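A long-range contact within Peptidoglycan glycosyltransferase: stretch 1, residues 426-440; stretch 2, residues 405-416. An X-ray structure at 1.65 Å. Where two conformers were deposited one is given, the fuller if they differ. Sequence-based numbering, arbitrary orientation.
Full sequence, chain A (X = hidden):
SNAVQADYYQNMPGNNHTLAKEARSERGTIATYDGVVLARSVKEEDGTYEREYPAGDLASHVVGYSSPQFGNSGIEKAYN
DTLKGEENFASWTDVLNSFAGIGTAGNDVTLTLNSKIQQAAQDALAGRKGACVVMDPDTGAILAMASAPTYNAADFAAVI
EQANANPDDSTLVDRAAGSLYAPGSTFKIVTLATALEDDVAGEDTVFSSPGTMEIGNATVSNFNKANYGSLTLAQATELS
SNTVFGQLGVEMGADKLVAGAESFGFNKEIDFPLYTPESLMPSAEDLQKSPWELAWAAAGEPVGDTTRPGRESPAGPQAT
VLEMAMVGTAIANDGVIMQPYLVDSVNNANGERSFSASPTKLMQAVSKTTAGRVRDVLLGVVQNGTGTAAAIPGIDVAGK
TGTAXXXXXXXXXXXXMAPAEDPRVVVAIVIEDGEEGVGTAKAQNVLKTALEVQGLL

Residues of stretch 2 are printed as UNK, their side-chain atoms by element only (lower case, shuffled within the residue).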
# COMPACT_ATOMS: atom_id res chain seq x y z
N VAL A 426 -10.61 1.38 0.67
CA VAL A 426 -9.57 1.29 -0.34
C VAL A 426 -8.69 0.09 -0.00
O VAL A 426 -8.37 -0.14 1.16
CB VAL A 426 -8.70 2.60 -0.38
CG1 VAL A 426 -7.40 2.40 -1.18
CG2 VAL A 426 -9.52 3.73 -0.96
N VAL A 427 -8.33 -0.71 -1.01
CA VAL A 427 -7.41 -1.83 -0.78
C VAL A 427 -6.20 -1.76 -1.73
O VAL A 427 -6.36 -1.49 -2.92
CB VAL A 427 -8.11 -3.20 -0.98
CG1 VAL A 427 -7.14 -4.34 -0.70
CG2 VAL A 427 -9.33 -3.33 -0.08
N ALA A 428 -5.00 -1.99 -1.19
CA ALA A 428 -3.78 -2.10 -2.00
C ALA A 428 -3.18 -3.45 -1.67
O ALA A 428 -3.05 -3.81 -0.49
CB ALA A 428 -2.79 -0.98 -1.67
N ILE A 429 -2.82 -4.21 -2.69
CA ILE A 429 -2.25 -5.54 -2.46
C ILE A 429 -1.15 -5.78 -3.47
O ILE A 429 -1.28 -5.39 -4.64
CB ILE A 429 -3.34 -6.64 -2.54
CG1 ILE A 429 -2.75 -8.03 -2.26
CG2 ILE A 429 -4.03 -6.64 -3.88
CD1 ILE A 429 -3.85 -9.08 -1.97
N VAL A 430 -0.06 -6.38 -3.02
CA VAL A 430 0.97 -6.86 -3.95
C VAL A 430 1.23 -8.33 -3.66
O VAL A 430 1.36 -8.75 -2.50
CB VAL A 430 2.29 -6.05 -3.87
CG1 VAL A 430 2.88 -6.10 -2.46
CG2 VAL A 430 3.29 -6.58 -4.93
N ILE A 431 1.25 -9.13 -4.72
CA ILE A 431 1.63 -10.53 -4.61
C ILE A 431 2.95 -10.70 -5.36
O ILE A 431 2.99 -10.60 -6.59
CB ILE A 431 0.59 -11.45 -5.28
CG1 ILE A 431 -0.80 -11.23 -4.69
CG2 ILE A 431 1.02 -12.91 -5.15
CD1 ILE A 431 -0.92 -11.62 -3.26
N GLU A 432 4.03 -10.99 -4.64
CA GLU A 432 5.32 -11.15 -5.31
C GLU A 432 5.37 -12.40 -6.19
O GLU A 432 4.87 -13.47 -5.82
CB GLU A 432 6.47 -11.20 -4.29
CG GLU A 432 6.60 -9.93 -3.46
CD GLU A 432 7.68 -10.03 -2.40
OE1 GLU A 432 8.74 -10.64 -2.67
OE2 GLU A 432 7.46 -9.51 -1.29
N ASP A 433 5.98 -12.26 -7.37
CA ASP A 433 6.13 -13.40 -8.29
C ASP A 433 4.79 -14.06 -8.58
O ASP A 433 4.70 -15.29 -8.60
CB ASP A 433 7.11 -14.42 -7.72
CG ASP A 433 8.40 -13.78 -7.25
OD1 ASP A 433 9.01 -13.06 -8.07
OD2 ASP A 433 8.77 -13.97 -6.08
N GLY A 434 3.76 -13.25 -8.79
CA GLY A 434 2.41 -13.77 -8.95
C GLY A 434 2.03 -14.02 -10.39
O GLY A 434 2.59 -13.41 -11.30
N GLU A 435 1.09 -14.93 -10.60
CA GLU A 435 0.52 -15.17 -11.92
C GLU A 435 -0.14 -13.89 -12.40
O GLU A 435 -0.54 -13.07 -11.58
CB GLU A 435 -0.54 -16.28 -11.84
CG GLU A 435 -0.04 -17.59 -11.27
CD GLU A 435 -0.00 -17.63 -9.74
OE1 GLU A 435 -0.34 -16.62 -9.10
OE2 GLU A 435 0.37 -18.69 -9.18
N GLU A 436 -0.25 -13.70 -13.71
CA GLU A 436 -0.85 -12.47 -14.23
C GLU A 436 -2.25 -12.26 -13.67
O GLU A 436 -3.08 -13.17 -13.72
CB GLU A 436 -0.89 -12.50 -15.76
CG GLU A 436 -1.39 -11.21 -16.39
CD GLU A 436 -1.65 -11.35 -17.87
OE1 GLU A 436 -1.41 -12.45 -18.42
OE2 GLU A 436 -2.11 -10.37 -18.49
N GLY A 437 -2.49 -11.08 -13.10
CA GLY A 437 -3.80 -10.72 -12.60
C GLY A 437 -4.18 -11.23 -11.22
O GLY A 437 -5.29 -10.98 -10.76
N VAL A 438 -3.27 -11.95 -10.56
CA VAL A 438 -3.63 -12.58 -9.28
C VAL A 438 -3.90 -11.54 -8.19
O VAL A 438 -4.74 -11.75 -7.30
CB VAL A 438 -2.57 -13.63 -8.83
CG1 VAL A 438 -1.24 -12.98 -8.48
CG2 VAL A 438 -3.09 -14.46 -7.65
N GLY A 439 -3.20 -10.41 -8.26
CA GLY A 439 -3.40 -9.35 -7.30
C GLY A 439 -4.84 -8.86 -7.33
O GLY A 439 -5.47 -8.67 -6.29
N THR A 440 -5.36 -8.71 -8.53
CA THR A 440 -6.72 -8.23 -8.73
C THR A 440 -7.74 -9.25 -8.22
O THR A 440 -8.72 -8.89 -7.58
CB THR A 440 -6.97 -7.96 -10.21
OG1 THR A 440 -5.98 -7.03 -10.66
CG2 THR A 440 -8.38 -7.40 -10.43
N UNK A 405 7.71 -5.52 -13.34
CA UNK A 405 8.62 -6.43 -14.01
C UNK A 405 9.71 -6.99 -13.11
O UNK A 405 10.38 -6.24 -12.39
c UNK A 405 8.30 -5.52 -16.38
c UNK A 405 7.93 -6.82 -17.08
c UNK A 405 9.26 -5.73 -15.21
o UNK A 405 6.74 -6.99 -17.44
o UNK A 405 8.82 -7.67 -17.27
N UNK A 406 9.88 -8.30 -13.13
CA UNK A 406 11.04 -8.94 -12.52
C UNK A 406 11.74 -9.79 -13.57
O UNK A 406 11.26 -9.92 -14.69
c UNK A 406 10.62 -9.83 -11.35
n UNK A 406 9.80 -10.65 -6.90
c UNK A 406 9.36 -10.08 -9.24
c UNK A 406 10.33 -9.94 -8.09
c UNK A 406 9.70 -9.14 -10.36
N UNK A 407 12.88 -10.37 -13.19
CA UNK A 407 13.71 -11.11 -14.14
C UNK A 407 12.95 -12.22 -14.88
O UNK A 407 12.95 -12.26 -16.11
c UNK A 407 14.93 -11.69 -13.43
o UNK A 407 17.01 -11.22 -16.33
c UNK A 407 16.03 -12.16 -14.37
c UNK A 407 16.66 -11.02 -15.14
o UNK A 407 16.82 -9.92 -14.57
N UNK A 408 12.30 -13.10 -14.13
CA UNK A 408 11.59 -14.22 -14.75
C UNK A 408 10.11 -14.27 -14.40
O UNK A 408 9.51 -15.33 -14.30
c UNK A 408 13.67 -15.64 -15.05
c UNK A 408 12.28 -15.54 -14.43
n UNK A 408 13.71 -15.78 -16.37
o UNK A 408 14.68 -15.58 -14.36
N UNK A 409 9.52 -13.09 -14.24
CA UNK A 409 8.12 -13.01 -13.88
C UNK A 409 7.80 -11.58 -13.50
O UNK A 409 8.47 -10.64 -13.94
N UNK A 410 6.78 -11.42 -12.67
CA UNK A 410 6.33 -10.10 -12.28
C UNK A 410 5.75 -10.12 -10.87
O UNK A 410 5.36 -11.17 -10.37
n UNK A 410 5.31 -10.67 -15.39
c UNK A 410 5.22 -9.63 -13.21
c UNK A 410 5.64 -9.61 -14.66
o UNK A 410 6.24 -8.64 -15.13
N UNK A 411 5.68 -8.95 -10.25
CA UNK A 411 4.86 -8.78 -9.06
C UNK A 411 3.49 -8.32 -9.50
O UNK A 411 3.38 -7.50 -10.40
o UNK A 411 7.54 -7.33 -7.04
c UNK A 411 5.46 -7.74 -8.12
c UNK A 411 6.77 -8.20 -7.49
o UNK A 411 7.03 -9.43 -7.44
N UNK A 412 2.46 -8.83 -8.85
CA UNK A 412 1.09 -8.55 -9.26
C UNK A 412 0.39 -7.65 -8.24
O UNK A 412 0.34 -7.97 -7.06
c UNK A 412 0.33 -9.87 -9.42
o UNK A 412 -1.00 -9.62 -9.88
N UNK A 413 -0.13 -6.52 -8.71
CA UNK A 413 -0.70 -5.49 -7.85
C UNK A 413 -2.16 -5.20 -8.15
O UNK A 413 -2.63 -5.37 -9.28
c UNK A 413 2.53 -4.26 -8.12
c UNK A 413 1.48 -2.09 -4.25
c UNK A 413 3.04 -3.22 -6.21
c UNK A 413 0.85 -2.67 -5.33
c UNK A 413 2.88 -2.08 -4.15
c UNK A 413 1.64 -3.25 -6.34
c UNK A 413 1.34 -3.93 -7.56
c UNK A 413 -0.01 -4.15 -8.13
n UNK A 413 3.57 -3.85 -7.31
c UNK A 413 3.67 -2.63 -5.12
N UNK A 414 -2.87 -4.70 -7.14
CA UNK A 414 -4.13 -4.01 -7.39
C UNK A 414 -4.31 -2.92 -6.35
O UNK A 414 -4.03 -3.15 -5.18
c UNK A 414 -7.51 -3.96 -6.59
c UNK A 414 -9.12 -3.19 -8.20
c UNK A 414 -6.64 -4.33 -7.61
c UNK A 414 -8.25 -3.54 -9.23
c UNK A 414 -8.75 -3.40 -6.89
c UNK A 414 -5.31 -4.96 -7.29
c UNK A 414 -7.01 -4.11 -8.92
N UNK A 415 -4.77 -1.75 -6.78
CA UNK A 415 -5.20 -0.70 -5.86
C UNK A 415 -6.62 -0.35 -6.28
O UNK A 415 -6.87 -0.05 -7.45
c UNK A 415 -2.89 0.22 -5.53
c UNK A 415 -4.31 0.56 -5.94
c UNK A 415 -4.87 1.66 -5.06
N UNK A 416 -7.57 -0.43 -5.36
CA UNK A 416 -8.95 -0.15 -5.74
C UNK A 416 -9.79 0.32 -4.59
O UNK A 416 -9.32 0.41 -3.46
O HOH W 1 10.24 -11.77 -4.55
O HOH W 2 5.09 -13.69 -12.29
O HOH W 3 -3.25 -7.68 -10.74
O HOH W 4 -0.26 -9.31 -12.52

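Position 405 carries three carbons, the third bearing two oxygens, and reaches nothing on stretch 1: Glu405, exposed. Position 406 has four carbons in a row ending in a nitrogen, which lies 2.8 Å from OD1 of Asp433. This is Lys406, and its NZ makes a salt bridge with that carboxylate; water 1 links the same NZ to Glu432 OE1 and Asp433 OD2. Position 407, again three carbons with two oxygens on the last, is Glu407, and position 408, two carbons with one oxygen and one nitrogen, is Asn408; neither touches stretch 1. Position 409 has no side-chain atoms, so it is Gly409, whose O accepts a 2.8 Å hydrogen bond from Lys406 N and closes the bend.

Position 410 shows two carbons, the second carrying one oxygen and one nitrogen; its CA-to-CB bond points away from stretch 1: Asn410. Its backbone does the work, O accepting a weak bond from Gly434 N (3.1 Å), while water 2 joins its N to Gly434 O. At position 411, two carbons end in two oxygens, one of them 3.0 Å from the N of Asp433. As Asp411, it accepts that hydrogen bond at OD1 and also forms a salt bridge with Lys406, OD1 to NZ 3.1 Å, so the lysine sits between two aspartates.

Position 412 has one carbon and one oxygen, the oxygen 2.8 Å from Gly439 N. Ser412 thus accepts at OG a backbone NH from the first turn of the helix. A CB on Gly439 would stand 2.8 Å from Ser412 O, a clash, so glycine permits this close approach. Position 413 has one carbon, then fused five- and six-membered rings holding eight carbons and one nitrogen, with Val430 over one face: Trp413. Val430 CB lies 3.6 Å from the centroid of its six-membered ring, almost on the ring normal. Position 414 has one carbon, which packs on Ile429, and a six-carbon ring that nears Thr440: Phe414, with CB 4.0 Å from Ile429 CG2 and CD1 3.6 Å from Thr440 OG1. Position 415 is one carbon bearing two, a branch carbon meeting Ala428 CB: Val415, its CG2 4.0 Å from Ala428 CB. Position 416, bare, is Gly416; a CB there would run into Phe414 CE2.

The contact works in layers. Antiparallel strands pair through reciprocal bonds at Ile431 with Ser412, Ile429 with Phe414 and Val427 with Gly416. Between these pairs, Val430 meets Trp413 and Ala428 meets Val415 on one face; Ser412 and Phe414 use the other to meet the returning helix. Charge and water tie down the turn from Ile431 to Gly434.

Stretch 2, residues 405-416: EKENGNDSWFVG
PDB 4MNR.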